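Local coordinates for inositol monophosphatase family protein (Staphylococcus aureus subsp. aureus MSSA476, PDB 4I3Y) that probably hydrolyses the phosphate ester of inositol monophosphates with the help of magnesium ions, a reaction that lithium inhibits, at residues C20-Q25 with Q58-F63; P69-L74 with L113-E118; Y125-D128 with K133-K136; L193-V198 with A217-F222; M230-L233 with A237-H240. All blocks are in the same frame, centred on the assembly; numbering follows the deposited sequence.

How the contacts relate
Five contacts sample the layers of an alpha/beta fold, and they open and close one after another along the chain. Contact 1 joins helices 12-35 and 51-67, which pack on the seven-stranded mixed sheet. Contacts 2 and 3 lie in that sheet, about 18 Å apart between centres and linked by the neighbouring strands 110-117 and 120-128. Contact 4 pairs two helices that rest against strands 120-128 and 133-138, its centre about 10 Å from that of contact 3. Contact 5, at the edge of the five-stranded sheet, lies about 28 Å from contact 1 between centres. The series thus passes through the alternating helix and sheet layers of the inositol monophosphatase fold.

Contact 1 of 5, residues C20-Q25 with Q58-F63; sequences CSWLKQ and QQFQQF
W22 of segment 20-25 reaches across to segment 58-63 between two helices that run roughly antiparallel, with local axes at 149° and 11.8 Å apart at closest approach. That spacing is filled largely by a single indole, and the nearest CA atoms are those of W22 and F63. The bond to CB of W22 points toward the facing helix, and CG anti to the backbone N (chi1 178°) brings the indole against it. The benzo end of the indole reaches the backbone between Q59 and F60, where CZ2 of W22 lies 3.5 Å from N of F60. F60 turns the edge of its ring toward the face of the six-membered ring of W22, an edge-to-face pair with centroids 5.0 Å apart and planes at 66°. Its own CB touches CH2 of W22 at 3.7 Å. One turn further on, F63 places CB over the face of the five-membered ring in a CH-pi contact, 4.2 Å from its centroid, while its ring meets the pyrrole part obliquely. Q59 adds its CB at the edge of the indole, near the ring plane. On the tryptophan's own helix, Q25 curls back so that NE2 donates to O of W22 (3.0 Å), approaching in the carbonyl plane on a lone pair. Beyond the pair, F60 also packs on I19 and on L73 of strand 72-75, and F63 stacks with Y67. The helices are therefore joined here by an aromatic cluster, whose attraction is probably mainly dispersive with an electrostatic part in the edge-to-face pair.

Contact 2 of 5, residues P69-L74 with L113-E118; sequences PEHQLL and LAYFYE
H71 and Y115 meet through CE1 of each ring, 3.7 Å apart, and this is the closest approach between segments 69-74 and 113-118. The two planes are almost parallel, at 7°, yet they are slid so far along each other that the centroids stand 5.5 Å apart and the rings barely overlap. CE1 of the imidazole lies near the hydroxyl end of the Y115 ring, 4.0 Å from OH, and ND1 is 3.8 Å from CE1 of the tyrosine. Y115 reaches this position with CG anti to its backbone N (chi1 167°).

In the next shell, both polar ends are tied to the strand between them. ND1 of H71 is hydrogen-bonded to NE1 of W91, and OH of Y115 to ND1 of H89. The same two residues supply rings as well: H71 stacks with H89, and Y115 with W91. Their bonds and stacks together limit how the imidazole and phenol can rotate.

Further out, backbone bonds of Q72 and L74 with strand 89-97 hold segment 69-74 in the sheet. Strand 89-97 lies between strands 72-75 and 110-117, so the pair is a side-chain contact across an intervening strand, at the edge of the seven-stranded sheet of the inositol monophosphatase fold.

Contact 3 of 5, residues Y125-D128 with K133-K136; sequences YVYD and KLYK
V126 and Y135 form a hydrogen-bonded pair within an antiparallel beta hairpin, made by strands 120-128 and 133-138 of the seven-stranded sheet. N of V126 donates to O of Y135 at 2.9 Å, and the return bond runs from N of Y135 to O of V126. D128 and K133 form the second hydrogen-bonded pair; Y125 with K136 and Y127 with L134 are non-hydrogen-bonded.

The face carrying Y125, Y127, L134 and K136 is turned to helix 12-35. CG anti to the backbone N (chi1 -171°) lays the Y127 ring across L134 at about a right angle, CB 4.0 Å from CD1 of L134. The edge of the same ring comes to O of K133, while its OH reaches K24 and D27. Y125 and K136 run side by side, CB of K136 3.7 Å from CD1 of Y125, and their polar ends both find D16.

On the other face, CG of Y135 stands anti to its carbonyl carbon (chi1 -58°). This brings one ring edge to O of V126, in the ring plane, with CD2 3.3 Å from that oxygen, and CE2 near CB of D128. K133 runs beside D128, pointing the same way, but is bent at chi3 (-83°), and its ammonium stops beyond salt-bridge range. A water bridges the group: it donates to OD2 of D128 at 2.8 Å, bonds to OH of Y135, and accepts a weak bond from NZ of K133 at 3.2 Å.

Contact 4 of 5, residues L193-V198 with A217-F222; sequences LDSMRV and AAQFLF
S195 and Q219 make the polar part of this contact between helices 191-200 and 219-225. NE2 of Q219 donates to OG of S195 at 3.2 Å; the bond is nearly straight, with an N-H...O angle of 163°, and the hydroxyl oxygen lies close to the amide plane. Both groups have second partners: OG of S195 is also hydrogen-bonded to O of C191, one turn earlier, and NE2 of Q219 to O of D215. With two partners each, the buried hydroxyl and amide nitrogen are satisfied, and their rotation is probably restricted.

Van der Waals contact accompanies this bond. The first torsion of Q219 (chi1 -71°) sets CG anti to the carbonyl carbon and against S195, 3.5 Å from CB; the bend at chi2 then turns the amide so that NE2 meets OG of S195.

The sulfur-aromatic part belongs to M196 and F222, whose side chains cross at about a right angle. M196 folds at both chi2 and chi3, laying its end over one face of the phenyl ring. CE sits 3.9 Å from the ring centroid and 15° off the normal, a CH-pi contact, and SD is 4.1 Å from the same centroid.

Outside the pair, M196 and F222 both pack on Y135, and M196 on V126. The arrangement is a Met-aromatic contact beside an amide-hydroxyl bond, set in the buried helical layer that lies against strands 120-128 and 133-138 of the alpha/beta fold.

Contact 5 of 5, residues M230-L233 with A237-H240; sequences MTTL and AIDH
I238 folds back on M230, T231 and T232 where the chain leaves strand 229-232, an edge strand of the five-stranded mixed sheet within this chain, and enters the loop that leads to strand 246-249. The pairing is by side chains and water rather than by a direct backbone bridge, although the CA atoms of T231 and A237 come within 5.3 Å.

The isoleucine does most of the touching. With CG1 anti to its carbonyl carbon (chi1 -54°), the long branch leans in over the strand backbone, and its CD1 ends 3.5 Å from O of T231. The same methyl meets CG of M230 at 3.9 Å, where the extended methionine crosses the branch at about a right angle and carries on toward Q219 and F220 of helix 219-225. T232 slides past I238 in the opposite sense: its CG2 touches CG1 of I238 at 3.7 Å and approaches O of A237 at 3.4 Å. OG1 of T232 is hydrogen-bonded to N of K236, within the turn joining the segments. The CB of T231 points away from the loop, and its OG1 donates to O of T232.

I238 also packs on F246 of the neighbouring strand 246-249. A glycerol, probably from the crystallisation liquor, is hydrogen-bonded to O of I238 and ND1 of H240. One water bridges the two backbones, donating to O of M230 at 3.0 Å and accepting from N of I238 at 2.9 Å.

Contact 1 of 5, residues C20-Q25 with Q58-F63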
# COMPACT_ATOMS: atom_id res chain seq x y z
N CYS A 20 -5.14 16.69 -18.79
CA CYS A 20 -5.10 16.92 -17.35
C CYS A 20 -6.40 17.47 -16.91
O CYS A 20 -6.88 17.18 -15.83
CB CYS A 20 -4.01 17.90 -16.92
SG CYS A 20 -2.38 17.25 -17.01
N SER A 21 -6.98 18.33 -17.74
CA SER A 21 -8.27 18.96 -17.40
C SER A 21 -9.46 17.92 -17.36
O SER A 21 -10.31 17.91 -16.42
CB SER A 21 -8.47 20.13 -18.38
OG SER A 21 -9.73 20.67 -18.13
N TRP A 22 -9.49 17.00 -18.33
CA TRP A 22 -10.51 15.95 -18.35
C TRP A 22 -10.32 15.03 -17.12
O TRP A 22 -11.27 14.67 -16.49
CB TRP A 22 -10.48 15.13 -19.65
CG TRP A 22 -11.49 14.01 -19.66
CD1 TRP A 22 -12.79 14.09 -20.06
CD2 TRP A 22 -11.27 12.63 -19.28
NE1 TRP A 22 -13.39 12.86 -19.98
CE2 TRP A 22 -12.51 11.94 -19.49
CE3 TRP A 22 -10.17 11.91 -18.78
CZ2 TRP A 22 -12.68 10.60 -19.20
CZ3 TRP A 22 -10.35 10.55 -18.48
CH2 TRP A 22 -11.61 9.91 -18.71
N LEU A 23 -9.07 14.69 -16.79
CA LEU A 23 -8.74 13.85 -15.63
C LEU A 23 -9.16 14.49 -14.33
O LEU A 23 -9.90 13.89 -13.55
CB LEU A 23 -7.26 13.57 -15.61
CG LEU A 23 -6.61 12.22 -15.85
CD1 LEU A 23 -7.47 11.11 -16.47
CD2 LEU A 23 -5.27 12.36 -16.54
N LYS A 24 -8.72 15.74 -14.11
CA LYS A 24 -9.12 16.45 -12.92
C LYS A 24 -10.62 16.66 -12.80
O LYS A 24 -11.17 16.66 -11.69
CB LYS A 24 -8.33 17.77 -12.73
CG LYS A 24 -6.83 17.57 -12.48
CD LYS A 24 -6.48 16.77 -11.21
CE LYS A 24 -7.10 17.24 -9.87
NZ LYS A 24 -6.82 16.18 -8.79
N GLN A 25 -11.34 16.78 -13.90
CA GLN A 25 -12.81 16.90 -13.76
C GLN A 25 -13.57 15.55 -13.62
O GLN A 25 -14.78 15.50 -13.39
CB GLN A 25 -13.35 17.71 -14.92
CG GLN A 25 -13.26 17.00 -16.25
CD GLN A 25 -14.46 16.09 -16.47
OE1 GLN A 25 -15.58 16.45 -16.07
NE2 GLN A 25 -14.22 14.89 -17.08
N GLN A 58 -15.95 5.08 -21.28
CA GLN A 58 -16.81 5.62 -22.29
C GLN A 58 -16.85 7.17 -22.30
O GLN A 58 -16.88 7.79 -23.38
CB GLN A 58 -18.16 4.94 -22.18
CG GLN A 58 -19.07 5.42 -21.14
CD GLN A 58 -20.38 5.75 -21.82
OE1 GLN A 58 -21.43 5.20 -21.48
NE2 GLN A 58 -20.30 6.61 -22.83
N GLN A 59 -16.71 7.78 -21.12
CA GLN A 59 -16.44 9.21 -21.14
C GLN A 59 -15.18 9.58 -21.87
O GLN A 59 -15.17 10.59 -22.56
CB GLN A 59 -16.55 9.84 -19.78
CG GLN A 59 -17.98 9.71 -19.27
CD GLN A 59 -18.13 10.18 -17.85
OE1 GLN A 59 -19.09 9.81 -17.16
NE2 GLN A 59 -17.21 11.04 -17.41
N PHE A 60 -14.11 8.79 -21.79
CA PHE A 60 -12.91 9.16 -22.49
C PHE A 60 -13.05 8.97 -24.00
O PHE A 60 -12.46 9.72 -24.82
CB PHE A 60 -11.69 8.36 -22.08
CG PHE A 60 -10.43 8.93 -22.65
CD1 PHE A 60 -9.99 10.20 -22.23
CD2 PHE A 60 -9.71 8.25 -23.64
CE1 PHE A 60 -8.84 10.72 -22.75
CE2 PHE A 60 -8.58 8.78 -24.17
CZ PHE A 60 -8.13 10.04 -23.75
N GLN A 61 -13.78 7.93 -24.36
CA GLN A 61 -14.16 7.70 -25.77
C GLN A 61 -14.85 8.93 -26.36
O GLN A 61 -14.48 9.43 -27.43
CB GLN A 61 -15.14 6.52 -25.84
CG GLN A 61 -14.46 5.30 -26.39
CD GLN A 61 -15.28 4.04 -26.32
OE1 GLN A 61 -15.07 3.16 -27.13
NE2 GLN A 61 -16.24 3.94 -25.36
N GLN A 62 -15.84 9.39 -25.63
CA GLN A 62 -16.59 10.55 -26.02
C GLN A 62 -15.70 11.82 -26.07
O GLN A 62 -15.77 12.56 -27.06
CB GLN A 62 -17.81 10.62 -25.11
CG GLN A 62 -18.56 11.93 -25.07
CD GLN A 62 -19.22 12.29 -26.40
OE1 GLN A 62 -19.25 11.49 -27.37
NE2 GLN A 62 -19.75 13.51 -26.45
N PHE A 63 -14.84 12.06 -25.05
CA PHE A 63 -13.79 13.08 -25.10
C PHE A 63 -12.95 13.00 -26.36
O PHE A 63 -12.63 13.99 -27.03
CB PHE A 63 -12.80 12.96 -23.88
CG PHE A 63 -11.61 13.85 -23.98
CD1 PHE A 63 -11.67 15.16 -23.52
CD2 PHE A 63 -10.42 13.38 -24.56
CE1 PHE A 63 -10.57 16.01 -23.64
CE2 PHE A 63 -9.31 14.20 -24.69
CZ PHE A 63 -9.39 15.53 -24.24

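Contact 2 of 5, residues P69-L74 with L113-E118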
# COMPACT_ATOMS: atom_id res chain seq x y z
N PRO A 69 -10.63 13.45 -33.29
CA PRO A 69 -11.57 12.43 -33.77
C PRO A 69 -10.87 11.44 -34.71
O PRO A 69 -11.45 10.41 -34.99
CB PRO A 69 -12.64 13.26 -34.52
CG PRO A 69 -12.06 14.67 -34.64
CD PRO A 69 -10.61 14.60 -34.22
N GLU A 70 -9.64 11.77 -35.14
CA GLU A 70 -8.77 10.83 -35.89
C GLU A 70 -8.16 9.82 -34.94
O GLU A 70 -7.67 8.77 -35.38
CB GLU A 70 -7.56 11.55 -36.55
CG GLU A 70 -7.89 12.68 -37.49
CD GLU A 70 -8.97 12.27 -38.47
OE1 GLU A 70 -10.12 12.75 -38.31
OE2 GLU A 70 -8.67 11.46 -39.37
N HIS A 71 -8.08 10.17 -33.67
CA HIS A 71 -7.25 9.40 -32.72
C HIS A 71 -7.91 8.04 -32.43
O HIS A 71 -9.11 7.95 -32.35
CB HIS A 71 -6.95 10.23 -31.46
CG HIS A 71 -5.98 11.34 -31.69
ND1 HIS A 71 -5.04 11.74 -30.76
CD2 HIS A 71 -5.80 12.14 -32.77
CE1 HIS A 71 -4.31 12.71 -31.26
NE2 HIS A 71 -4.75 12.98 -32.47
N GLN A 72 -7.12 6.97 -32.34
CA GLN A 72 -7.75 5.68 -32.00
C GLN A 72 -7.55 5.25 -30.48
O GLN A 72 -6.59 5.68 -29.86
CB GLN A 72 -7.26 4.63 -32.97
CG GLN A 72 -8.20 4.50 -34.17
CD GLN A 72 -7.89 3.21 -34.92
OE1 GLN A 72 -6.77 3.05 -35.44
NE2 GLN A 72 -8.86 2.24 -34.93
N LEU A 73 -8.45 4.44 -29.94
CA LEU A 73 -8.42 4.01 -28.54
C LEU A 73 -8.24 2.48 -28.36
O LEU A 73 -9.09 1.66 -28.81
CB LEU A 73 -9.68 4.50 -27.79
CG LEU A 73 -9.84 4.08 -26.32
CD1 LEU A 73 -8.72 4.74 -25.49
CD2 LEU A 73 -11.17 4.51 -25.81
N LEU A 74 -7.12 2.10 -27.76
CA LEU A 74 -6.95 0.72 -27.28
C LEU A 74 -7.27 0.69 -25.77
O LEU A 74 -6.56 1.32 -25.00
CB LEU A 74 -5.53 0.24 -27.57
CG LEU A 74 -4.97 -1.12 -27.04
CD1 LEU A 74 -6.00 -2.18 -27.19
CD2 LEU A 74 -3.72 -1.55 -27.78
N LEU A 113 -3.45 6.39 -18.69
CA LEU A 113 -3.58 6.87 -20.10
C LEU A 113 -2.24 7.03 -20.73
O LEU A 113 -1.31 7.52 -20.08
CB LEU A 113 -4.25 8.26 -20.16
CG LEU A 113 -5.75 8.24 -20.18
CD1 LEU A 113 -6.30 9.65 -19.88
CD2 LEU A 113 -6.33 7.67 -21.49
N ALA A 114 -2.13 6.68 -22.02
CA ALA A 114 -0.87 6.85 -22.72
C ALA A 114 -1.16 7.10 -24.21
O ALA A 114 -2.00 6.40 -24.83
CB ALA A 114 0.05 5.63 -22.54
N TYR A 115 -0.48 8.13 -24.74
CA TYR A 115 -0.58 8.54 -26.13
C TYR A 115 0.73 8.23 -26.89
O TYR A 115 1.85 8.64 -26.50
CB TYR A 115 -0.91 10.03 -26.20
CG TYR A 115 -0.74 10.67 -27.57
CD1 TYR A 115 -1.55 10.27 -28.65
CD2 TYR A 115 0.21 11.71 -27.78
CE1 TYR A 115 -1.43 10.88 -29.92
CE2 TYR A 115 0.36 12.34 -29.05
CZ TYR A 115 -0.46 11.94 -30.11
OH TYR A 115 -0.31 12.52 -31.37
N PHE A 116 0.55 7.58 -28.02
CA PHE A 116 1.65 7.12 -28.83
C PHE A 116 1.46 7.75 -30.21
O PHE A 116 0.37 7.67 -30.79
CB PHE A 116 1.63 5.57 -28.99
CG PHE A 116 1.91 4.85 -27.71
CD1 PHE A 116 3.21 4.47 -27.39
CD2 PHE A 116 0.88 4.62 -26.81
CE1 PHE A 116 3.49 3.83 -26.20
CE2 PHE A 116 1.16 3.97 -25.60
CZ PHE A 116 2.45 3.59 -25.29
N TYR A 117 2.52 8.37 -30.69
CA TYR A 117 2.48 9.04 -31.99
C TYR A 117 3.38 8.24 -32.95
O TYR A 117 4.60 8.17 -32.73
CB TYR A 117 2.94 10.50 -31.88
CG TYR A 117 3.09 11.16 -33.27
CD1 TYR A 117 1.98 11.37 -34.07
CD2 TYR A 117 4.36 11.49 -33.79
CE1 TYR A 117 2.09 11.93 -35.32
CE2 TYR A 117 4.48 12.06 -35.06
CZ TYR A 117 3.33 12.25 -35.82
OH TYR A 117 3.38 12.81 -37.08
N GLU A 118 2.77 7.61 -33.96
CA GLU A 118 3.53 6.69 -34.85
C GLU A 118 4.37 5.78 -34.00
O GLU A 118 5.60 5.73 -34.14
CB GLU A 118 4.40 7.43 -35.86
CG GLU A 118 3.62 8.45 -36.64
CD GLU A 118 4.43 9.13 -37.72
OE1 GLU A 118 5.68 9.26 -37.63
OE2 GLU A 118 3.79 9.54 -38.69

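Contact 3 of 5, residues Y125-D128 with K133-K136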
# COMPACT_ATOMS: atom_id res chain seq x y z
N TYR A 125 -0.04 9.12 -18.36
CA TYR A 125 -0.76 9.56 -17.21
C TYR A 125 -1.09 8.37 -16.32
O TYR A 125 -1.61 7.36 -16.84
CB TYR A 125 -2.12 10.22 -17.62
CG TYR A 125 -1.91 11.42 -18.50
CD1 TYR A 125 -1.59 12.67 -17.95
CD2 TYR A 125 -1.92 11.28 -19.89
CE1 TYR A 125 -1.33 13.77 -18.78
CE2 TYR A 125 -1.61 12.33 -20.72
CZ TYR A 125 -1.36 13.58 -20.16
OH TYR A 125 -1.13 14.59 -21.00
N VAL A 126 -0.82 8.53 -15.01
CA VAL A 126 -1.28 7.63 -13.95
C VAL A 126 -1.95 8.46 -12.87
O VAL A 126 -1.29 9.19 -12.11
CB VAL A 126 -0.17 6.75 -13.34
CG1 VAL A 126 -0.80 5.81 -12.29
CG2 VAL A 126 0.54 5.91 -14.42
N TYR A 127 -3.27 8.35 -12.81
CA TYR A 127 -4.01 9.19 -11.86
C TYR A 127 -4.38 8.38 -10.66
O TYR A 127 -5.36 7.58 -10.73
CB TYR A 127 -5.30 9.81 -12.47
CG TYR A 127 -5.98 10.86 -11.59
CD1 TYR A 127 -5.27 11.53 -10.58
CD2 TYR A 127 -7.34 11.19 -11.78
CE1 TYR A 127 -5.89 12.47 -9.77
CE2 TYR A 127 -7.99 12.13 -10.96
CZ TYR A 127 -7.26 12.75 -9.98
OH TYR A 127 -7.87 13.66 -9.20
N ASP A 128 -3.64 8.61 -9.58
CA ASP A 128 -3.98 8.01 -8.28
C ASP A 128 -5.13 8.81 -7.70
O ASP A 128 -4.90 9.80 -7.00
CB ASP A 128 -2.75 8.07 -7.41
CG ASP A 128 -2.96 7.50 -6.01
OD1 ASP A 128 -4.06 7.25 -5.58
OD2 ASP A 128 -1.96 7.34 -5.33
N LYS A 133 -3.42 12.38 -6.75
CA LYS A 133 -2.05 12.55 -7.23
C LYS A 133 -2.02 12.16 -8.70
O LYS A 133 -2.15 10.97 -9.02
CB LYS A 133 -1.03 11.71 -6.39
CG LYS A 133 -0.76 12.29 -4.97
CD LYS A 133 0.33 11.58 -4.14
CE LYS A 133 -0.20 10.34 -3.42
NZ LYS A 133 0.73 9.44 -2.61
N LEU A 134 -1.87 13.17 -9.57
CA LEU A 134 -1.78 13.00 -11.02
C LEU A 134 -0.32 12.87 -11.41
O LEU A 134 0.46 13.84 -11.37
CB LEU A 134 -2.46 14.16 -11.77
CG LEU A 134 -2.38 14.05 -13.32
CD1 LEU A 134 -2.98 12.74 -13.81
CD2 LEU A 134 -3.20 15.17 -13.98
N TYR A 135 0.11 11.63 -11.70
CA TYR A 135 1.43 11.43 -12.27
C TYR A 135 1.32 11.69 -13.78
O TYR A 135 0.45 11.11 -14.46
CB TYR A 135 2.01 10.04 -11.99
CG TYR A 135 2.11 9.73 -10.49
CD1 TYR A 135 3.29 10.04 -9.81
CD2 TYR A 135 1.05 9.16 -9.77
CE1 TYR A 135 3.42 9.80 -8.44
CE2 TYR A 135 1.17 8.92 -8.38
CZ TYR A 135 2.39 9.23 -7.74
OH TYR A 135 2.60 9.05 -6.40
N LYS A 136 2.22 12.50 -14.33
CA LYS A 136 2.22 12.65 -15.79
C LYS A 136 3.63 12.72 -16.32
O LYS A 136 4.54 13.15 -15.60
CB LYS A 136 1.41 13.88 -16.23
CG LYS A 136 2.05 15.21 -15.81
CD LYS A 136 1.22 16.38 -16.36
CE LYS A 136 1.95 17.73 -16.15
NZ LYS A 136 1.06 18.80 -16.70
O HOH W 1 0.78 7.73 -5.32

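Contact 4 of 5, residues L193-V198 with A217-F222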
# COMPACT_ATOMS: atom_id res chain seq x y z
N LEU A 193 0.29 1.86 -9.88
CA LEU A 193 0.75 2.45 -8.63
C LEU A 193 2.04 1.81 -8.13
O LEU A 193 2.98 2.50 -7.61
CB LEU A 193 -0.35 2.29 -7.55
CG LEU A 193 -1.57 3.21 -7.87
CD1 LEU A 193 -2.55 3.07 -6.72
CD2 LEU A 193 -1.24 4.70 -8.13
N ASP A 194 2.10 0.48 -8.20
CA ASP A 194 3.32 -0.19 -7.82
C ASP A 194 4.43 0.31 -8.79
O ASP A 194 5.61 0.43 -8.38
CB ASP A 194 3.19 -1.73 -7.96
CG ASP A 194 2.40 -2.39 -6.83
OD1 ASP A 194 2.96 -2.61 -5.69
OD2 ASP A 194 1.22 -2.77 -7.13
N SER A 195 4.08 0.62 -10.06
CA SER A 195 5.13 1.16 -11.00
C SER A 195 5.62 2.51 -10.57
O SER A 195 6.83 2.78 -10.57
CB SER A 195 4.64 1.23 -12.43
OG SER A 195 4.34 -0.09 -12.84
N MET A 196 4.69 3.35 -10.13
CA MET A 196 5.07 4.70 -9.71
C MET A 196 5.92 4.65 -8.44
O MET A 196 6.75 5.53 -8.22
CB MET A 196 3.85 5.58 -9.44
CG MET A 196 3.13 6.08 -10.68
SD MET A 196 4.20 6.92 -11.93
CE MET A 196 4.22 5.59 -13.14
N ARG A 197 5.71 3.65 -7.58
CA ARG A 197 6.63 3.52 -6.40
C ARG A 197 8.07 3.25 -6.90
O ARG A 197 9.04 3.70 -6.30
CB ARG A 197 6.16 2.43 -5.49
CG ARG A 197 4.74 2.72 -4.99
CD ARG A 197 4.76 2.73 -3.47
NE ARG A 197 3.44 3.02 -2.95
CZ ARG A 197 3.11 2.92 -1.66
NH1 ARG A 197 4.00 2.60 -0.73
NH2 ARG A 197 1.90 3.17 -1.31
N VAL A 198 8.22 2.57 -8.04
CA VAL A 198 9.58 2.34 -8.60
C VAL A 198 10.12 3.69 -9.11
O VAL A 198 11.26 4.08 -8.80
CB VAL A 198 9.59 1.23 -9.69
CG1 VAL A 198 10.98 1.11 -10.34
CG2 VAL A 198 9.16 -0.12 -9.10
N ALA A 217 0.83 0.82 -20.11
CA ALA A 217 0.98 1.70 -21.28
C ALA A 217 1.67 3.02 -20.93
O ALA A 217 2.52 3.49 -21.69
CB ALA A 217 -0.39 1.95 -21.93
N ALA A 218 1.35 3.61 -19.78
CA ALA A 218 1.93 4.91 -19.40
C ALA A 218 3.39 4.80 -18.96
O ALA A 218 4.16 5.77 -19.08
CB ALA A 218 1.12 5.49 -18.25
N GLN A 219 3.74 3.64 -18.40
CA GLN A 219 5.01 3.44 -17.77
C GLN A 219 6.22 3.57 -18.72
O GLN A 219 7.32 3.97 -18.27
CB GLN A 219 5.03 2.08 -17.06
CG GLN A 219 4.16 1.99 -15.81
CD GLN A 219 2.75 1.50 -16.09
OE1 GLN A 219 2.05 2.03 -16.98
NE2 GLN A 219 2.28 0.55 -15.27
N PHE A 220 6.03 3.23 -20.01
CA PHE A 220 7.14 3.40 -20.99
C PHE A 220 7.75 4.76 -20.92
O PHE A 220 8.96 4.89 -20.85
CB PHE A 220 6.68 3.19 -22.45
CG PHE A 220 6.33 1.75 -22.79
CD1 PHE A 220 7.32 0.85 -23.17
CD2 PHE A 220 4.99 1.31 -22.76
CE1 PHE A 220 6.97 -0.46 -23.49
CE2 PHE A 220 4.66 0.01 -23.06
CZ PHE A 220 5.66 -0.89 -23.41
N LEU A 221 6.93 5.81 -20.99
CA LEU A 221 7.53 7.15 -21.05
C LEU A 221 8.12 7.56 -19.70
O LEU A 221 9.18 8.23 -19.64
CB LEU A 221 6.49 8.17 -21.58
CG LEU A 221 6.96 9.59 -21.74
CD1 LEU A 221 8.12 9.59 -22.71
CD2 LEU A 221 5.82 10.48 -22.25
N PHE A 222 7.46 7.12 -18.59
CA PHE A 222 8.05 7.34 -17.28
C PHE A 222 9.44 6.72 -17.20
O PHE A 222 10.35 7.33 -16.64
CB PHE A 222 7.14 6.85 -16.15
CG PHE A 222 5.93 7.75 -15.89
CD1 PHE A 222 6.03 8.85 -15.03
CD2 PHE A 222 4.70 7.47 -16.46
CE1 PHE A 222 4.94 9.69 -14.82
CE2 PHE A 222 3.59 8.30 -16.24
CZ PHE A 222 3.70 9.39 -15.40

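Contact 5 of 5, residues M230-L233 with A237-H240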
# COMPACT_ATOMS: atom_id res chain seq x y z
N MET A 230 12.67 -0.80 -18.13
CA MET A 230 11.38 -1.43 -18.30
C MET A 230 11.50 -2.37 -19.47
O MET A 230 11.75 -1.92 -20.60
CB MET A 230 10.28 -0.42 -18.53
CG MET A 230 8.91 -1.02 -18.86
SD MET A 230 7.64 0.30 -18.97
CE MET A 230 6.32 -0.66 -19.66
N THR A 231 11.40 -3.68 -19.18
CA THR A 231 11.73 -4.72 -20.16
C THR A 231 10.81 -5.95 -20.00
O THR A 231 10.04 -6.09 -19.02
CB THR A 231 13.20 -5.21 -19.98
OG1 THR A 231 13.33 -5.95 -18.74
CG2 THR A 231 14.19 -4.06 -19.97
N THR A 232 10.89 -6.85 -20.95
CA THR A 232 10.27 -8.15 -20.78
C THR A 232 11.17 -8.90 -19.75
O THR A 232 12.27 -8.44 -19.38
CB THR A 232 10.28 -8.94 -22.10
OG1 THR A 232 11.63 -9.31 -22.36
CG2 THR A 232 9.76 -8.08 -23.26
N LEU A 233 10.71 -10.03 -19.27
CA LEU A 233 11.45 -10.70 -18.21
C LEU A 233 12.67 -11.44 -18.83
O LEU A 233 13.51 -12.03 -18.12
CB LEU A 233 10.53 -11.59 -17.40
CG LEU A 233 9.39 -10.88 -16.68
CD1 LEU A 233 8.47 -11.89 -15.99
CD2 LEU A 233 9.87 -9.87 -15.65
N ALA A 237 12.87 -5.28 -25.30
CA ALA A 237 11.79 -4.28 -25.46
C ALA A 237 10.43 -4.96 -25.48
O ALA A 237 10.29 -6.08 -25.98
CB ALA A 237 11.99 -3.46 -26.73
N ILE A 238 9.43 -4.28 -24.92
CA ILE A 238 8.07 -4.73 -24.91
C ILE A 238 7.30 -4.06 -26.01
O ILE A 238 7.38 -2.84 -26.20
CB ILE A 238 7.37 -4.35 -23.56
CG1 ILE A 238 8.19 -4.87 -22.37
CG2 ILE A 238 5.92 -4.82 -23.54
CD1 ILE A 238 7.99 -4.09 -21.09
N ASP A 239 6.49 -4.84 -26.70
CA ASP A 239 5.55 -4.27 -27.62
C ASP A 239 4.41 -3.58 -26.85
O ASP A 239 3.58 -4.25 -26.22
CB ASP A 239 4.97 -5.41 -28.45
CG ASP A 239 4.19 -4.92 -29.66
OD1 ASP A 239 3.80 -3.72 -29.77
OD2 ASP A 239 3.89 -5.79 -30.47
N HIS A 240 4.29 -2.27 -26.95
CA HIS A 240 3.16 -1.58 -26.26
C HIS A 240 1.81 -2.03 -26.78
O HIS A 240 0.77 -1.84 -26.13
CB HIS A 240 3.28 -0.05 -26.37
CG HIS A 240 3.07 0.48 -27.77
ND1 HIS A 240 4.04 0.43 -28.74
CD2 HIS A 240 2.00 1.08 -28.35
CE1 HIS A 240 3.58 0.96 -29.87
NE2 HIS A 240 2.35 1.40 -29.64
O HOH W 2 10.18 -2.16 -23.10